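Local coordinates for flavohemoprotein (Vibrio cholerae O1 biovar El Tor, PDB 4EH1) that uses NAD(P)H and O2 to convert nitric oxide to nitrate, the fragment here being its FAD- and NAD(P)H-binding reductase domain, at the interface of chains A and B. Coordinates in Å, arbitrary orientation; residue numbers count along the deposited sequence, not the author numbering. Chains: chain A/B, Flavohemoprotein.

Contact 1: the interface of chains A and B. Residues chain A 9-12, 95; chain B 11-13.
Strand 4-13 of chain A meets its counterpart, strand 5-13 of chain B, in an antiparallel pairing at A:Gln12 and B:Gln12, both within the FAD-binding part of a ferredoxin-reductase-type module. The amide hydrogen of B:Val13 N points to the carbonyl A:Lys11 O at 2.9 Å, a bond of the kind that joins neighbouring strands of a sheet. On the far side of the pairing a side chain takes over from the backbone: the amide oxygen A:Gln12 OE1 accepts from the backbone B:Lys11 N at 3.1 Å. The donor is tilted 34° from the plane of that amide, while the bond itself is fairly straight at the hydrogen. CG of A:Gln12 stands beside its own backbone N, and the second bend, chi2 -86°, folds the amide across to B:Lys11.

B:Gln12 makes a similar reach in the other direction, its OE1 lying 3.3 Å from A:Lys11 N in a weak hydrogen bond. Glutamine suits both places because its flexible arm ends in a carbonyl able to stand in for a strand partner. The two glutamine side chains cross at about a right angle, with amide planes 65° apart, so they do not stack. The amide of B:Gln12 also approaches a methyl of A:Val95, whose CG2 is 3.8 Å from B:Gln12 NE2.

A:Lys11 contributes carbon rather than charge: its extended chain passes obliquely across B:Val13, with CD 3.7 Å from the valine CB and CE near CG1. A long aliphatic stem can cover a branched valine, here with the terminal amino group NZ ending beside the methyl CG1. Water 1 joins A:Val95 N, 2.9 Å away, to B:Val13 O at 2.8 Å, linking the loop of chain A to the end of the opposing strand. At the margin of the patch, A:Glu10, whose CG lies near B:Gln12 OE1, and A:Arg9 are poorly ordered; they are modelled as a salt bridge within chain A.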
loop_
_atom_site.group_PDB
_atom_site.type_symbol
_atom_site.label_atom_id
_atom_site.label_comp_id
_atom_site.label_asym_id
_atom_site.label_seq_id
_atom_site.Cartn_x
_atom_site.Cartn_y
_atom_site.Cartn_z
ATOM N N ARG A 9 -0.981 11.035 2.711
ATOM C CA ARG A 9 0.164 10.763 3.597
ATOM C C ARG A 9 0.600 9.290 3.511
ATOM O O ARG A 9 1.777 8.963 3.674
ATOM C CB ARG A 9 -0.200 11.091 5.039
ATOM C CG ARG A 9 0.998 11.115 5.984
ATOM C CD ARG A 9 0.637 11.531 7.425
ATOM N NE ARG A 9 -0.132 10.511 8.140
ATOM C CZ ARG A 9 0.399 9.424 8.703
ATOM N NH1 ARG A 9 1.714 9.211 8.630
ATOM N NH2 ARG A 9 -0.382 8.540 9.328
ATOM N N GLU A 10 -0.364 8.409 3.239
ATOM C CA GLU A 10 -0.135 6.961 3.277
ATOM C C GLU A 10 -1.030 6.287 2.271
ATOM O O GLU A 10 -2.182 6.698 2.116
ATOM C CB GLU A 10 -0.539 6.406 4.626
ATOM C CG GLU A 10 0.517 5.618 5.270
ATOM C CD GLU A 10 1.214 6.437 6.299
ATOM O OE1 GLU A 10 0.585 6.708 7.344
ATOM O OE2 GLU A 10 2.372 6.831 6.054
ATOM N N LYS A 11 -0.512 5.225 1.653
ATOM C CA LYS A 11 -1.219 4.417 0.668
ATOM C C LYS A 11 -0.930 2.943 0.973
ATOM O O LYS A 11 0.104 2.421 0.605
ATOM C CB LYS A 11 -0.726 4.776 -0.733
ATOM C CG LYS A 11 -1.664 4.366 -1.845
ATOM C CD LYS A 11 -1.213 4.895 -3.214
ATOM C CE LYS A 11 -2.103 4.294 -4.315
ATOM N NZ LYS A 11 -1.680 4.750 -5.648
ATOM N N GLN A 12 -1.833 2.301 1.702
ATOM C CA GLN A 12 -1.611 0.935 2.149
ATOM C C GLN A 12 -2.518 -0.037 1.404
ATOM O O GLN A 12 -3.704 0.225 1.215
ATOM C CB GLN A 12 -1.865 0.793 3.657
ATOM C CG GLN A 12 -0.871 1.542 4.548
ATOM C CD GLN A 12 0.398 0.749 4.847
ATOM O OE1 GLN A 12 0.361 -0.462 5.139
ATOM N NE2 GLN A 12 1.530 1.434 4.786
ATOM N N VAL A 95 1.507 8.687 -2.776
ATOM C CA VAL A 95 1.903 9.381 -1.560
ATOM C C VAL A 95 2.581 10.701 -1.921
ATOM O O VAL A 95 3.527 10.726 -2.717
ATOM C CB VAL A 95 2.881 8.542 -0.704
ATOM C CG1 VAL A 95 3.366 9.352 0.497
ATOM C CG2 VAL A 95 2.211 7.245 -0.235
ATOM N N LYS B 11 2.200 -2.725 4.063
ATOM C CA LYS B 11 2.301 -2.952 2.645
ATOM C C LYS B 11 1.874 -1.632 1.995
ATOM O O LYS B 11 0.686 -1.279 1.942
ATOM C CB LYS B 11 1.464 -4.168 2.254
ATOM C CG LYS B 11 1.385 -4.474 0.772
ATOM C CD LYS B 11 0.730 -5.862 0.582
ATOM C CE LYS B 11 0.532 -6.239 -0.888
ATOM N NZ LYS B 11 -0.301 -7.493 -1.034
ATOM N N GLN B 12 2.886 -0.882 1.569
ATOM C CA GLN B 12 2.750 0.475 1.061
ATOM C C GLN B 12 2.898 0.454 -0.450
ATOM O O GLN B 12 3.832 -0.145 -0.972
ATOM C CB GLN B 12 3.877 1.352 1.614
ATOM C CG GLN B 12 3.463 2.404 2.631
ATOM C CD GLN B 12 3.261 3.797 2.031
ATOM O OE1 GLN B 12 2.630 4.664 2.655
ATOM N NE2 GLN B 12 3.806 4.018 0.819
ATOM N N VAL B 13 1.994 1.130 -1.147
ATOM C CA VAL B 13 2.158 1.368 -2.577
ATOM C C VAL B 13 3.145 2.518 -2.795
ATOM O O VAL B 13 2.949 3.623 -2.283
ATOM C CB VAL B 13 0.820 1.749 -3.232
ATOM C CG1 VAL B 13 0.989 1.968 -4.766
ATOM C CG2 VAL B 13 -0.225 0.698 -2.937
HETATM O O HOH W 1 2.593 6.113 -3.614
#

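Contact 2: the interface of chains A and B. Residues chain A 159-160; chain B 94-96.
The first turn of helix 159-169 in chain A meets a loop of chain B, residues 94-96, which lies between helix 84-92 and strand 98-105. A:Gln160 carries much of the contact, the stem of its side chain lying over the peptide that joins B:Val95 to B:Gly96. Its CB is 3.5 Å from B:Val95 O, and the same carbon faces the valine methyl CG1 at 4.0 Å. CG touches that methyl too, so the glutamine meets valine through its aliphatic part, the two side chains crossing at about a right angle.

Farther out, the amide end settles over the glycine. A:Gln160 OE1 comes to 3.7 Å from B:Gly96 CA, a packing contact, and CD lies at a similar distance from the same carbon. The first torsion, chi1 175°, sets CG opposite the helix backbone N, and the bend at chi2, 63°, brings the amide round to the glycine. Glycine fits here for two reasons: it has no side chain between its alpha carbon and the glutamine, and its positive phi of 93° is a backbone shape that glycine adopts readily.

Polar contact is made through water 2, which lies 2.9 Å from A:Gln160 N and 2.7 Å from B:Val95 O. Backbone N-H groups in the first turn of a helix have no carbonyl of a preceding turn to bind, and here the water serves this one while tying it to the loop carbonyl of the other chain.

At the flank, the methyl CB of A:Ala159 meets CE of B:Lys94 at 4.0 Å. The small alanine leaves room for the lysine chain, which bends at chi3 and chi4 and touches through its carbon stem. By packing a helix start against a loop, the site adds a modest, partly hydrated contact to the two-fold dimer of the deposited assembly, which may or may not be the biological one.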
loop_
_atom_site.group_PDB
_atom_site.type_symbol
_atom_site.label_atom_id
_atom_site.label_comp_id
_atom_site.label_asym_id
_atom_site.label_seq_id
_atom_site.Cartn_x
_atom_site.Cartn_y
_atom_site.Cartn_z
ATOM N N ALA A 159 -7.931 -7.951 7.214
ATOM C CA ALA A 159 -7.902 -9.209 7.970
ATOM C C ALA A 159 -7.122 -9.021 9.282
ATOM O O ALA A 159 -7.612 -9.343 10.358
ATOM C CB ALA A 159 -7.271 -10.334 7.157
ATOM N N GLN A 160 -5.919 -8.472 9.174
ATOM C CA GLN A 160 -5.020 -8.370 10.323
ATOM C C GLN A 160 -5.482 -7.315 11.333
ATOM O O GLN A 160 -5.482 -7.540 12.536
ATOM C CB GLN A 160 -3.590 -8.055 9.863
ATOM C CG GLN A 160 -2.614 -7.816 11.014
ATOM C CD GLN A 160 -2.447 -9.059 11.894
ATOM O OE1 GLN A 160 -2.820 -10.172 11.509
ATOM N NE2 GLN A 160 -1.876 -8.872 13.074
ATOM N N LYS B 94 -0.844 -10.484 2.228
ATOM C CA LYS B 94 -1.470 -9.353 2.892
ATOM C C LYS B 94 -0.651 -8.960 4.141
ATOM O O LYS B 94 0.161 -9.756 4.625
ATOM C CB LYS B 94 -2.874 -9.747 3.347
ATOM C CG LYS B 94 -3.858 -10.141 2.231
ATOM C CD LYS B 94 -5.334 -10.350 2.771
ATOM C CE LYS B 94 -5.413 -11.491 3.806
ATOM N NZ LYS B 94 -4.615 -12.694 3.351
ATOM N N VAL B 95 -0.862 -7.742 4.646
ATOM C CA VAL B 95 -0.472 -7.422 6.015
ATOM C C VAL B 95 -0.994 -8.546 6.921
ATOM O O VAL B 95 -2.144 -8.978 6.783
ATOM C CB VAL B 95 -1.065 -6.071 6.472
ATOM C CG1 VAL B 95 -0.845 -5.826 8.057
ATOM C CG2 VAL B 95 -0.480 -4.899 5.611
ATOM N N GLY B 96 -0.132 -9.033 7.815
ATOM C CA GLY B 96 -0.491 -10.130 8.689
ATOM C C GLY B 96 -0.106 -11.491 8.120
ATOM O O GLY B 96 -0.153 -12.477 8.829
HETATM O O HOH W 2 -4.527 -7.720 6.746
#

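The centres of contact 1 and contact 2, taken over their C-alpha atoms, are about 15 Å apart on the same two-fold interface. Position 95 links them: in contact 1 the valine of chain A takes part, and in contact 2 that of chain B, so through the symmetry its loop serves both regions. Contact 1 joins edge strands and straddles the two-fold through the paired glutamines, so its twin overlaps it. Contact 2, which sets the FAD-binding region of one chain against a helix from the NAD-binding region of the other, recurs with the chains exchanged. Together they would restrain the copies' relative orientation, although this pair may not form in the full-length protein.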